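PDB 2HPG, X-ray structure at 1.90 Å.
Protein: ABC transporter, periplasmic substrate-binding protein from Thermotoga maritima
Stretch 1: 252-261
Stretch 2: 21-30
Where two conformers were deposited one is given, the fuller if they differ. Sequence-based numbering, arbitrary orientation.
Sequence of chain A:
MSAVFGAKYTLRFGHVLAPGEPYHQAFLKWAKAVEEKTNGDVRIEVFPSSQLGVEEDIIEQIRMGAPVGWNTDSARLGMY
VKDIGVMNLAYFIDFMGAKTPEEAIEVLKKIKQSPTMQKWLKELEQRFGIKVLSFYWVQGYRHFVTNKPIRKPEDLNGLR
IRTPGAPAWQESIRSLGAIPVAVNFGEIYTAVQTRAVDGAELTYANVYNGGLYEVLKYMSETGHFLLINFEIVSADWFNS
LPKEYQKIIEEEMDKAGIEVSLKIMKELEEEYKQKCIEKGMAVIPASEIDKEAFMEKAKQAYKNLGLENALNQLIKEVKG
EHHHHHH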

# COMPACT_ATOMS: atom_id res chain seq x y z
N GLU A 252 4.31 5.65 -18.01
CA GLU A 252 4.95 6.66 -17.21
C GLU A 252 4.73 6.47 -15.72
O GLU A 252 5.58 6.86 -14.90
CB GLU A 252 4.49 8.04 -17.62
CG GLU A 252 5.06 8.46 -18.94
CD GLU A 252 6.56 8.41 -18.94
OE1 GLU A 252 7.17 8.84 -17.92
OE2 GLU A 252 7.13 7.94 -19.95
N MSE A 253 3.63 5.86 -15.33
CA MSE A 253 3.41 5.71 -13.92
C MSE A 253 3.94 4.41 -13.35
O MSE A 253 4.28 4.36 -12.17
CB MSE A 253 1.96 5.89 -13.56
CG MSE A 253 1.86 6.87 -12.42
SE MSE A 253 0.49 6.35 -11.37
CE MSE A 253 -0.48 7.97 -11.05
N ASP A 254 4.01 3.37 -14.17
CA ASP A 254 4.76 2.16 -13.78
C ASP A 254 6.22 2.54 -13.53
O ASP A 254 6.84 2.08 -12.56
CB ASP A 254 4.70 1.10 -14.87
CG ASP A 254 3.48 0.22 -14.78
OD1 ASP A 254 2.83 0.08 -13.71
OD2 ASP A 254 3.19 -0.41 -15.82
N LYS A 255 6.74 3.39 -14.41
CA LYS A 255 8.10 3.92 -14.32
C LYS A 255 8.36 4.80 -13.10
O LYS A 255 9.38 4.64 -12.42
CB LYS A 255 8.38 4.71 -15.59
CG LYS A 255 9.69 5.45 -15.64
CD LYS A 255 9.92 5.99 -17.07
CE LYS A 255 11.27 6.68 -17.19
NZ LYS A 255 11.49 7.64 -16.06
N ALA A 256 7.46 5.74 -12.84
CA ALA A 256 7.56 6.59 -11.66
C ALA A 256 7.40 5.77 -10.38
O ALA A 256 8.01 6.08 -9.35
CB ALA A 256 6.50 7.69 -11.70
N GLY A 257 6.55 4.75 -10.46
CA GLY A 257 6.26 3.90 -9.32
C GLY A 257 7.43 3.02 -8.92
O GLY A 257 7.78 2.95 -7.75
N ILE A 258 8.03 2.32 -9.89
CA ILE A 258 9.25 1.54 -9.67
C ILE A 258 10.31 2.44 -9.00
O ILE A 258 10.99 2.07 -8.06
CB ILE A 258 9.86 1.04 -11.01
CG1 ILE A 258 8.98 -0.03 -11.70
CG2 ILE A 258 11.28 0.48 -10.76
CD1 ILE A 258 9.24 -0.20 -13.25
N GLU A 259 10.47 3.62 -9.56
CA GLU A 259 11.51 4.55 -9.08
C GLU A 259 11.33 4.94 -7.61
O GLU A 259 12.29 4.86 -6.82
CB GLU A 259 11.53 5.80 -9.95
CG GLU A 259 12.61 6.81 -9.63
CD GLU A 259 12.45 8.12 -10.41
OE1 GLU A 259 11.50 8.25 -11.21
OE2 GLU A 259 13.30 9.03 -10.23
N VAL A 260 10.14 5.38 -7.23
CA VAL A 260 9.94 5.80 -5.83
C VAL A 260 9.91 4.59 -4.87
O VAL A 260 10.38 4.67 -3.76
CB VAL A 260 8.71 6.72 -5.65
CG1 VAL A 260 7.39 5.97 -5.86
CG2 VAL A 260 8.78 7.43 -4.27
N SER A 261 9.39 3.45 -5.32
CA SER A 261 9.39 2.23 -4.51
C SER A 261 10.78 1.80 -4.05
O SER A 261 10.99 1.43 -2.90
CB SER A 261 8.76 1.09 -5.29
OG SER A 261 7.43 1.39 -5.63
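Stretch 2 (21-30) EPYHQAFLKW

The most unusual feature of this contact is the very tight placement of Met-253, a selenomethionine, on the indole of Trp-30. Its CE lies 2.8 Å from CZ3 of Trp-30, well inside normal carbon-carbon van der Waals distance. The methyl sits over one face of the six-membered ring, 13° off the ring normal, which makes a CH-pi contact. SE of Met-253 is over the same ring, 4.0 Å from its centroid. Two conformers of Met-253 were deposited and one is given, so the short distance belongs to this conformer. Its chi1, chi2 and chi3 all lie between the usual wells.

Stretch 2 is helical from Pro-22 to Trp-30, with Glu-21 at the N-cap position. Backbone hydrogen bonds run from each N to the O four residues earlier, beginning with Gln-25 N to Glu-21 O at 3.0 Å. Stretch 1 is helical throughout. The two helices run roughly antiparallel, with an angle of 151° between their N-to-C directions. Their axes approach to 9.2 Å. The end of stretch 2 therefore meets the start of stretch 1, and Met-253 CA lies 5.7 Å from Trp-30 CA.

Trp-30 has chi1 in the t well. Besides Met-253, its ring meets Glu-252, with Trp-30 CD1 3.6 Å from Glu-252 C. Phe-27 points its CA-to-CB bond away from stretch 1, but the end of its side chain comes nearer. Its CE1 is 3.4 Å from Met-253 CE, which lies at the ring edge. The same methyl thus touches both Phe-27 and Trp-30.

Small side chains fill the middle of the contact. Ala-256 CB is 4.0 Å from Trp-30 CB and 3.9 Å from Ala-26 O. Ala-26 points toward stretch 1, and its CB is 3.7 Å from Val-260 CB. Towards the start of stretch 2, Val-260 CG2 packs 3.9 Å from Pro-22 CB and 3.7 Å from Pro-22 O.

A salt bridge adds a polar contact to this largely apolar packing. Lys-29 NZ lies 2.5 Å from Glu-259 OE2, a short separation, and gives a weak hydrogen bond to Glu-259 OE1 at 2.8 Å. Both residues are exposed, and both have their CA-to-CB bonds directed toward the opposing stretch. The extended Glu-259 side chain, with chi1 and chi2 in the t well, carries its carboxylate out to the lysine. The two stretches together bury 512 Å².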

# COMPACT_ATOMS: atom_id res chain seq x y z
N GLU A 21 5.90 14.86 0.42
CA GLU A 21 6.55 13.60 0.75
C GLU A 21 6.82 12.81 -0.54
O GLU A 21 6.33 13.19 -1.59
CB GLU A 21 5.69 12.81 1.73
CG GLU A 21 5.61 13.45 3.11
CD GLU A 21 6.96 13.51 3.82
OE1 GLU A 21 7.66 12.48 3.88
OE2 GLU A 21 7.33 14.59 4.36
N PRO A 22 7.63 11.74 -0.48
CA PRO A 22 8.05 11.03 -1.70
C PRO A 22 6.98 10.62 -2.71
O PRO A 22 7.20 10.74 -3.92
CB PRO A 22 8.78 9.80 -1.15
CG PRO A 22 9.35 10.29 0.14
CD PRO A 22 8.26 11.16 0.72
N TYR A 23 5.84 10.13 -2.23
CA TYR A 23 4.75 9.75 -3.12
C TYR A 23 4.26 10.93 -3.93
O TYR A 23 4.17 10.87 -5.15
CB TYR A 23 3.58 9.15 -2.33
CG TYR A 23 3.45 7.64 -2.42
CD1 TYR A 23 4.57 6.83 -2.38
CD2 TYR A 23 2.21 7.04 -2.54
CE1 TYR A 23 4.46 5.44 -2.47
CE2 TYR A 23 2.09 5.66 -2.62
CZ TYR A 23 3.23 4.87 -2.59
OH TYR A 23 3.11 3.50 -2.65
N HIS A 24 3.97 12.02 -3.23
CA HIS A 24 3.51 13.24 -3.87
C HIS A 24 4.53 13.69 -4.90
O HIS A 24 4.17 14.02 -6.04
CB HIS A 24 3.31 14.34 -2.82
CG HIS A 24 2.65 15.58 -3.35
ND1 HIS A 24 2.84 16.80 -2.77
CD2 HIS A 24 1.80 15.77 -4.38
CE1 HIS A 24 2.15 17.72 -3.43
NE2 HIS A 24 1.52 17.12 -4.42
N GLN A 25 5.79 13.69 -4.51
CA GLN A 25 6.87 14.08 -5.42
C GLN A 25 6.84 13.25 -6.70
O GLN A 25 7.04 13.77 -7.81
CB GLN A 25 8.21 13.87 -4.74
CG GLN A 25 8.58 14.93 -3.77
CD GLN A 25 9.92 14.67 -3.11
OE1 GLN A 25 10.98 14.90 -3.71
NE2 GLN A 25 9.88 14.20 -1.85
N ALA A 26 6.60 11.96 -6.52
CA ALA A 26 6.65 10.99 -7.60
C ALA A 26 5.43 11.14 -8.51
O ALA A 26 5.54 10.97 -9.72
CB ALA A 26 6.73 9.57 -7.04
N PHE A 27 4.26 11.41 -7.92
CA PHE A 27 3.06 11.66 -8.73
C PHE A 27 3.21 12.94 -9.55
O PHE A 27 2.72 12.98 -10.66
CB PHE A 27 1.79 11.72 -7.87
CG PHE A 27 1.32 10.37 -7.38
CD1 PHE A 27 0.65 9.49 -8.21
CD2 PHE A 27 1.54 9.98 -6.08
CE1 PHE A 27 0.21 8.26 -7.75
CE2 PHE A 27 1.11 8.76 -5.62
CZ PHE A 27 0.44 7.89 -6.47
N LEU A 28 3.88 13.96 -9.01
CA LEU A 28 4.14 15.20 -9.74
C LEU A 28 5.09 14.98 -10.92
O LEU A 28 4.94 15.61 -11.97
CB LEU A 28 4.69 16.28 -8.80
CG LEU A 28 3.70 16.78 -7.73
CD1 LEU A 28 4.42 17.56 -6.65
CD2 LEU A 28 2.58 17.62 -8.37
N LYS A 29 6.08 14.11 -10.73
CA LYS A 29 6.98 13.67 -11.81
C LYS A 29 6.23 12.95 -12.89
O LYS A 29 6.46 13.17 -14.08
CB LYS A 29 8.07 12.74 -11.27
CG LYS A 29 9.23 13.42 -10.57
CD LYS A 29 10.39 12.41 -10.30
CE LYS A 29 11.05 11.91 -11.61
NZ LYS A 29 12.21 10.96 -11.42
N TRP A 30 5.35 12.04 -12.48
CA TRP A 30 4.51 11.31 -13.42
C TRP A 30 3.61 12.23 -14.23
O TRP A 30 3.51 12.09 -15.45
CB TRP A 30 3.66 10.30 -12.67
CG TRP A 30 2.50 9.80 -13.43
CD1 TRP A 30 2.52 9.03 -14.56
CD2 TRP A 30 1.13 9.97 -13.07
NE1 TRP A 30 1.24 8.72 -14.93
CE2 TRP A 30 0.36 9.30 -14.05
CE3 TRP A 30 0.47 10.65 -12.02
CZ2 TRP A 30 -1.04 9.29 -14.01
CZ3 TRP A 30 -0.92 10.62 -11.98
CH2 TRP A 30 -1.66 9.93 -12.96